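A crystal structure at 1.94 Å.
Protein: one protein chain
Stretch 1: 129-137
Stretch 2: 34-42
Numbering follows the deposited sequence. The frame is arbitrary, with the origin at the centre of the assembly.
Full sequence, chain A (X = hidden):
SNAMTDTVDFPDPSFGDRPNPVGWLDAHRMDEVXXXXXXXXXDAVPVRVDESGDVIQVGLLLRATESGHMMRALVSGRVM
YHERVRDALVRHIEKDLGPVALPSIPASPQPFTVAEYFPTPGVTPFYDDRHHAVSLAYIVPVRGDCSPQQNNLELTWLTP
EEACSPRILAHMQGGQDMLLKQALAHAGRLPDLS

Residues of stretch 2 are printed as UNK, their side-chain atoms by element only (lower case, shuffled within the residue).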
# COMPACT_ATOMS: atom_id res chain seq x y z
N ASP A 129 -18.29 -4.12 21.23
CA ASP A 129 -19.22 -3.63 22.23
C ASP A 129 -18.50 -3.04 23.43
O ASP A 129 -19.15 -2.51 24.33
CB ASP A 129 -20.19 -4.74 22.65
CG ASP A 129 -19.59 -5.67 23.68
OD1 ASP A 129 -18.68 -6.46 23.32
OD2 ASP A 129 -20.03 -5.64 24.86
N ARG A 130 -17.17 -3.09 23.46
CA ARG A 130 -16.44 -2.59 24.62
C ARG A 130 -15.73 -1.29 24.32
O ARG A 130 -15.50 -0.48 25.22
CB ARG A 130 -15.38 -3.60 25.09
CG ARG A 130 -15.75 -5.06 24.94
CD ARG A 130 -14.49 -5.93 24.92
NE ARG A 130 -13.90 -6.04 23.58
CZ ARG A 130 -12.71 -6.58 23.33
NH1 ARG A 130 -11.97 -7.05 24.32
NH2 ARG A 130 -12.25 -6.65 22.08
N HIS A 131 -15.37 -1.08 23.07
CA HIS A 131 -14.46 -0.00 22.78
C HIS A 131 -14.58 0.56 21.39
O HIS A 131 -15.28 0.02 20.53
CB HIS A 131 -13.01 -0.46 23.03
CG HIS A 131 -12.61 -1.68 22.26
ND1 HIS A 131 -12.11 -2.81 22.86
CD2 HIS A 131 -12.59 -1.93 20.93
CE1 HIS A 131 -11.81 -3.71 21.94
NE2 HIS A 131 -12.09 -3.20 20.76
N HIS A 132 -13.90 1.69 21.19
CA HIS A 132 -13.58 2.19 19.88
C HIS A 132 -12.14 1.77 19.66
O HIS A 132 -11.24 2.29 20.33
CB HIS A 132 -13.71 3.70 19.84
CG HIS A 132 -13.28 4.34 18.54
ND1 HIS A 132 -13.30 5.69 18.35
CD2 HIS A 132 -12.84 3.79 17.38
CE1 HIS A 132 -12.87 5.97 17.12
NE2 HIS A 132 -12.59 4.84 16.52
N ALA A 133 -11.93 0.83 18.74
CA ALA A 133 -10.59 0.39 18.39
C ALA A 133 -10.28 0.74 16.94
O ALA A 133 -11.07 0.48 16.03
CB ALA A 133 -10.40 -1.08 18.63
N VAL A 134 -9.12 1.34 16.75
CA VAL A 134 -8.60 1.62 15.42
C VAL A 134 -7.49 0.61 15.18
O VAL A 134 -6.44 0.66 15.83
CB VAL A 134 -8.06 3.05 15.33
CG1 VAL A 134 -7.47 3.33 13.94
CG2 VAL A 134 -9.18 4.04 15.63
N SER A 135 -7.71 -0.31 14.25
CA SER A 135 -6.81 -1.43 14.11
C SER A 135 -6.03 -1.46 12.80
O SER A 135 -6.62 -1.39 11.72
CB SER A 135 -7.57 -2.74 14.26
OG SER A 135 -6.66 -3.81 14.38
N LEU A 136 -4.71 -1.61 12.92
CA LEU A 136 -3.84 -1.79 11.75
C LEU A 136 -3.77 -3.26 11.40
O LEU A 136 -3.28 -4.08 12.18
CB LEU A 136 -2.44 -1.28 12.06
CG LEU A 136 -2.37 0.21 12.38
CD1 LEU A 136 -0.97 0.60 12.83
CD2 LEU A 136 -2.75 1.01 11.17
N ALA A 137 -4.27 -3.61 10.22
CA ALA A 137 -4.46 -5.00 9.89
C ALA A 137 -3.35 -5.47 8.98
O ALA A 137 -2.96 -4.78 8.05
CB ALA A 137 -5.82 -5.23 9.25
N UNK A 34 -11.74 3.30 27.81
CA UNK A 34 -12.62 2.55 26.91
C UNK A 34 -13.83 3.37 26.51
O UNK A 34 -14.52 3.05 25.56
n UNK A 34 -12.15 -4.76 27.39
c UNK A 34 -13.09 1.25 27.57
c UNK A 34 -12.55 -0.04 26.95
c UNK A 34 -13.24 -1.26 27.55
n UNK A 34 -13.43 -3.69 28.96
c UNK A 34 -12.74 -3.66 27.83
n UNK A 34 -12.63 -2.53 27.14
N UNK A 35 -14.08 4.44 27.27
CA UNK A 35 -15.25 5.28 27.04
C UNK A 35 -14.85 6.72 26.73
O UNK A 35 -15.68 7.62 26.70
o UNK A 35 -15.48 5.62 29.45
c UNK A 35 -16.17 5.25 28.27
N UNK A 36 -13.56 6.92 26.50
CA UNK A 36 -13.03 8.27 26.36
C UNK A 36 -12.10 8.47 25.15
O UNK A 36 -12.01 9.57 24.61
c UNK A 36 -12.37 8.73 27.67
c UNK A 36 -12.80 7.32 29.74
c UNK A 36 -13.24 8.54 28.92
c UNK A 36 -13.29 9.78 29.80
N UNK A 37 -11.42 7.41 24.71
CA UNK A 37 -10.44 7.50 23.62
C UNK A 37 -10.43 6.23 22.79
O UNK A 37 -10.79 5.17 23.29
c UNK A 37 -8.80 8.73 25.25
c UNK A 37 -7.49 8.43 25.97
c UNK A 37 -9.03 7.69 24.16
c UNK A 37 -8.77 10.11 24.64
N UNK A 38 -10.01 6.33 21.52
CA UNK A 38 -9.89 5.12 20.70
C UNK A 38 -8.62 4.39 21.08
O UNK A 38 -7.63 5.03 21.48
c UNK A 38 -9.78 5.66 19.27
c UNK A 38 -9.24 7.03 19.42
c UNK A 38 -9.76 7.56 20.74
N UNK A 39 -8.65 3.07 20.98
CA UNK A 39 -7.51 2.25 21.37
C UNK A 39 -6.80 1.80 20.12
O UNK A 39 -7.44 1.49 19.12
c UNK A 39 -7.97 2.14 24.33
c UNK A 39 -8.85 1.40 23.34
c UNK A 39 -9.51 0.19 23.98
c UNK A 39 -7.99 1.03 22.15
N UNK A 40 -5.47 1.74 20.20
CA UNK A 40 -4.66 1.21 19.10
C UNK A 40 -4.61 -0.31 19.16
O UNK A 40 -4.18 -0.90 20.15
c UNK A 40 -2.47 1.23 17.92
c UNK A 40 -3.23 1.76 19.11
c UNK A 40 -3.26 3.27 19.08
N UNK A 41 -5.06 -0.94 18.08
CA UNK A 41 -5.15 -2.38 17.97
C UNK A 41 -4.36 -2.86 16.77
O UNK A 41 -4.01 -2.08 15.91
c UNK A 41 -7.26 -3.17 19.07
c UNK A 41 -7.27 -2.31 20.15
o UNK A 41 -8.96 -4.30 22.67
c UNK A 41 -7.84 -2.68 21.34
c UNK A 41 -8.38 -4.81 20.43
c UNK A 41 -7.80 -4.43 19.23
c UNK A 41 -6.62 -2.77 17.78
c UNK A 41 -8.39 -3.93 21.48
N UNK A 42 -4.10 -4.17 16.73
CA UNK A 42 -3.66 -4.83 15.51
C UNK A 42 -4.55 -6.02 15.20
O UNK A 42 -5.11 -6.65 16.10
c UNK A 42 -2.18 -5.33 15.58
c UNK A 42 -1.18 -4.17 15.53
c UNK A 42 -1.96 -6.21 16.81
O HOH W 1 -16.51 2.59 24.24
O HOH W 2 -12.26 3.02 22.90

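Position 34 carries seven side-chain atoms: three carbons in line, a nitrogen, then a carbon bearing two more nitrogens. That planar end lies with one face over R130, a side-chain nitrogen 3.6 Å from R130 CB. The atoms spell arginine, R34. Its NH2 sits 3.8 Å from R130 NH1, so two like charges are close, and R34 O accepts a hydrogen bond from water 1 at 2.4 Å, a water that also reaches R130 O through a weak bond.

Position 35 has one carbon and one oxygen, with CA-to-CB pointing away and nothing on stretch 1 in reach: serine, S35. Position 36 has four carbons forked at the second, again without contact: leucine, L36.

Position 37 repeats that forked four-carbon pattern and also points away, so it is leucine, L37. Its backbone does the work: water 2 donates to L37 O at 2.6 Å and accepts from H132 N at 2.7 Å, linking the two stretches.

At position 38 three carbons close a ring onto the backbone N; CB lies over the face of the H132 ring, 3.7 Å from its centroid, and 4.0 Å from V134 CG2. This is proline, P38.

Position 39 shows four carbons forked at the second, one of them 3.7 Å from H131 CB: leucine, L39. L39 N donates to H132 O at 2.8 Å, and L39 O accepts from V134 N at 2.9 Å.

Position 40 has three carbons, forked at CB, on the V134 side of the sheet: valine, V40.

Position 41 has one carbon, then a six-carbon ring bearing an oxygen. The ring takes A133 CB over one face, 3.9 Å from its centroid, and meets the H131 ring obliquely, centroids 4.7 Å apart. This is tyrosine, Y41, whose OH is 3.0 Å from H131 CE1. Y41 N donates to V134 O and L136 N to Y41 O, both at 3.1 Å.

Position 42 has three carbons forked at CB, so valine, V42; its CA lies 3.4 Å from L136 O in a CA-H...O contact.

The contact is a parallel pairing in which V134 and L136 use both N-H and C=O toward stretch 2, the V134 pair in hydrogen bonds to L39 and Y41. Side chains alternate: A133, S135, L39 and Y41 share one face, V134, L136, V40 and V42 the other. The small A133 lies under the broad Y41 ring, while P38 packs on the H132 ring.

Stretch 2 34-42: RSLLPLVYV
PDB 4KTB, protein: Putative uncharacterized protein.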